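Local coordinates for protein FACT-Spt16 (Cicer arietinum, PDB 5CE6) that probably acts as a histone chaperone subunit of the FACT complex, its N-terminal domain being linked to binding histones H3-H4, at residues P269-G274 against S285-Y291. Numbering follows the deposited sequence.
With NA (sodium ion), chain E.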
loop_
_atom_site.group_PDB
_atom_site.type_symbol
_atom_site.label_atom_id
_atom_site.label_comp_id
_atom_site.label_asym_id
_atom_site.label_seq_id
_atom_site.Cartn_x
_atom_site.Cartn_y
_atom_site.Cartn_z
ATOM N N PRO A 269 -1.624 1.852 13.797
ATOM C CA PRO A 269 -2.921 1.172 13.886
ATOM C C PRO A 269 -4.052 2.141 14.160
ATOM O O PRO A 269 -3.864 3.122 14.888
ATOM C CB PRO A 269 -2.718 0.229 15.070
ATOM C CG PRO A 269 -1.257 -0.174 14.921
ATOM C CD PRO A 269 -0.576 1.121 14.539
ATOM N N ILE A 270 -5.209 1.871 13.570
ATOM C CA ILE A 270 -6.339 2.785 13.662
ATOM C C ILE A 270 -7.374 2.190 14.586
ATOM O O ILE A 270 -7.829 1.079 14.368
ATOM C CB ILE A 270 -6.965 3.013 12.275
ATOM C CG1 ILE A 270 -5.981 3.800 11.388
ATOM C CG2 ILE A 270 -8.322 3.734 12.389
ATOM C CD1 ILE A 270 -6.312 3.726 9.890
ATOM N N PHE A 271 -7.708 2.921 15.643
ATOM C CA PHE A 271 -8.806 2.538 16.523
ATOM C C PHE A 271 -9.770 3.697 16.602
ATOM O O PHE A 271 -9.362 4.830 16.869
ATOM C CB PHE A 271 -8.284 2.216 17.918
ATOM C CG PHE A 271 -7.567 0.907 17.997
ATOM C CD1 PHE A 271 -6.213 0.826 17.707
ATOM C CD2 PHE A 271 -8.257 -0.250 18.340
ATOM C CE1 PHE A 271 -5.548 -0.390 17.756
ATOM C CE2 PHE A 271 -7.593 -1.474 18.405
ATOM C CZ PHE A 271 -6.241 -1.537 18.116
ATOM N N GLN A 272 -11.053 3.420 16.369
ATOM C CA GLN A 272 -12.069 4.473 16.383
ATOM C C GLN A 272 -13.325 3.980 17.072
ATOM O O GLN A 272 -13.707 2.818 16.922
ATOM C CB GLN A 272 -12.423 4.889 14.948
ATOM C CG GLN A 272 -11.256 5.460 14.168
ATOM C CD GLN A 272 -11.581 5.766 12.720
ATOM O OE1 GLN A 272 -12.661 5.444 12.228
ATOM N NE2 GLN A 272 -10.623 6.363 12.015
ATOM N N SER A 273 -13.983 4.873 17.803
ATOM C CA SER A 273 -15.258 4.530 18.425
ATOM C C SER A 273 -15.956 5.817 18.814
ATOM O O SER A 273 -15.447 6.898 18.543
ATOM C CB SER A 273 -15.034 3.658 19.664
ATOM O OG SER A 273 -14.438 4.415 20.707
ATOM N N GLY A 274 -17.120 5.701 19.449
ATOM C CA GLY A 274 -17.732 6.854 20.082
ATOM C C GLY A 274 -18.141 7.968 19.137
ATOM O O GLY A 274 -18.042 9.161 19.475
ATOM N N SER A 285 -5.501 7.415 15.164
ATOM C CA SER A 285 -6.149 7.099 16.432
ATOM C C SER A 285 -6.027 8.294 17.365
ATOM O O SER A 285 -4.926 8.798 17.604
ATOM C CB SER A 285 -5.500 5.878 17.077
ATOM O OG SER A 285 -5.684 4.714 16.285
ATOM N N ASN A 286 -7.154 8.757 17.886
ATOM C CA ASN A 286 -7.136 9.946 18.740
ATOM C C ASN A 286 -6.871 9.628 20.215
ATOM O O ASN A 286 -6.586 8.473 20.552
ATOM C CB ASN A 286 -8.405 10.782 18.543
ATOM C CG ASN A 286 -9.665 10.077 19.022
ATOM O OD1 ASN A 286 -9.621 9.193 19.881
ATOM N ND2 ASN A 286 -10.806 10.468 18.457
ATOM N N ASP A 287 -6.951 10.646 21.078
ATOM C CA ASP A 287 -6.711 10.483 22.515
ATOM C C ASP A 287 -7.999 10.365 23.323
ATOM O O ASP A 287 -7.994 10.557 24.539
ATOM C CB ASP A 287 -5.904 11.656 23.083
ATOM C CG ASP A 287 -4.469 11.674 22.626
ATOM O OD1 ASP A 287 -3.951 10.656 22.127
ATOM O OD2 ASP A 287 -3.838 12.737 22.799
ATOM N N GLU A 288 -9.107 10.069 22.652
ATOM C CA GLU A 288 -10.370 9.850 23.342
ATOM C C GLU A 288 -10.445 8.415 23.853
ATOM O O GLU A 288 -9.782 7.525 23.324
ATOM C CB GLU A 288 -11.552 10.141 22.410
ATOM C CG GLU A 288 -11.659 11.598 22.018
ATOM C CD GLU A 288 -11.934 12.484 23.212
ATOM O OE1 GLU A 288 -12.831 12.143 24.016
ATOM O OE2 GLU A 288 -11.252 13.520 23.351
ATOM N N ALA A 289 -11.247 8.202 24.891
ATOM C CA ALA A 289 -11.412 6.879 25.475
ATOM C C ALA A 289 -12.248 5.996 24.559
ATOM O O ALA A 289 -13.167 6.477 23.897
ATOM C CB ALA A 289 -12.061 6.987 26.836
ATOM N N LEU A 290 -11.919 4.709 24.517
ATOM C CA LEU A 290 -12.733 3.734 23.801
ATOM C C LEU A 290 -14.150 3.766 24.363
ATOM O O LEU A 290 -14.340 3.801 25.578
ATOM C CB LEU A 290 -12.143 2.332 23.970
ATOM C CG LEU A 290 -12.827 1.212 23.196
ATOM C CD1 LEU A 290 -12.441 1.309 21.729
ATOM C CD2 LEU A 290 -12.474 -0.157 23.760
ATOM N N TYR A 291 -15.142 3.777 23.478
ATOM C CA TYR A 291 -16.538 3.888 23.903
ATOM C C TYR A 291 -17.264 2.599 23.580
ATOM O O TYR A 291 -17.214 2.116 22.445
ATOM C CB TYR A 291 -17.230 5.059 23.204
ATOM C CG TYR A 291 -18.614 5.350 23.747
ATOM C CD1 TYR A 291 -18.781 6.173 24.851
ATOM C CD2 TYR A 291 -19.744 4.804 23.152
ATOM C CE1 TYR A 291 -20.033 6.444 25.351
ATOM C CE2 TYR A 291 -21.002 5.064 23.647
ATOM C CZ TYR A 291 -21.141 5.892 24.746
ATOM O OH TYR A 291 -22.398 6.165 25.249
HETATM NA NA NA E . -14.843 7.234 21.902
HETATM O O HOH W 1 -3.304 6.030 14.034
HETATM O O HOH W 2 -9.710 7.427 17.000
HETATM O O HOH W 3 -13.396 9.150 19.649
HETATM O O HOH W 4 -18.320 3.176 20.169
HETATM O O HOH W 5 -15.548 9.760 21.055
HETATM O O HOH W 6 -15.251 8.416 24.430
#
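The hydroxyl of S285 grips the segment 269-274 twice: its OG donates to P269 O at 2.8 Å and accepts from F271 N at 2.8 Å. Serine suits the place because a single hydroxyl on a short arm can donate one hydrogen bond and accept another; with chi1 -64°, OG lies beside its own backbone N and reaches this edge of the strand. P269, a residue without an N-H, offers its carbonyl alone, and water 1 links that oxygen to S285 N. Two further waters bridge the gap, water 2 between F271 O and N286 N, water 3 between S273 O and N286 ND2.

At the other end the roles reverse, and S273 OG of the strand accepts from Y291 N (2.9 Å, N-H...O 155°) while also hydrogen-bonding H237 NE2. L290 brings CD1 to 3.8 Å from S273 OG, laying a methyl beside the hydroxyl. G274, at positive phi and with no side chain, leaves room for Y291 CB at 3.6 Å from its CA and for the sodium ion, bound by A289 O and waters 5 and 6.

In this M24 family region, probably of pita-bread fold, the loop leads from strand 270-273 to strand 296-306 and covers the edge of 270-273 that 296-306 does not pair with. F271 packs against helices 200-230 and 237-249, and L290, apolar and branched, suits its buried place against helix 200-230 and strand 296-306.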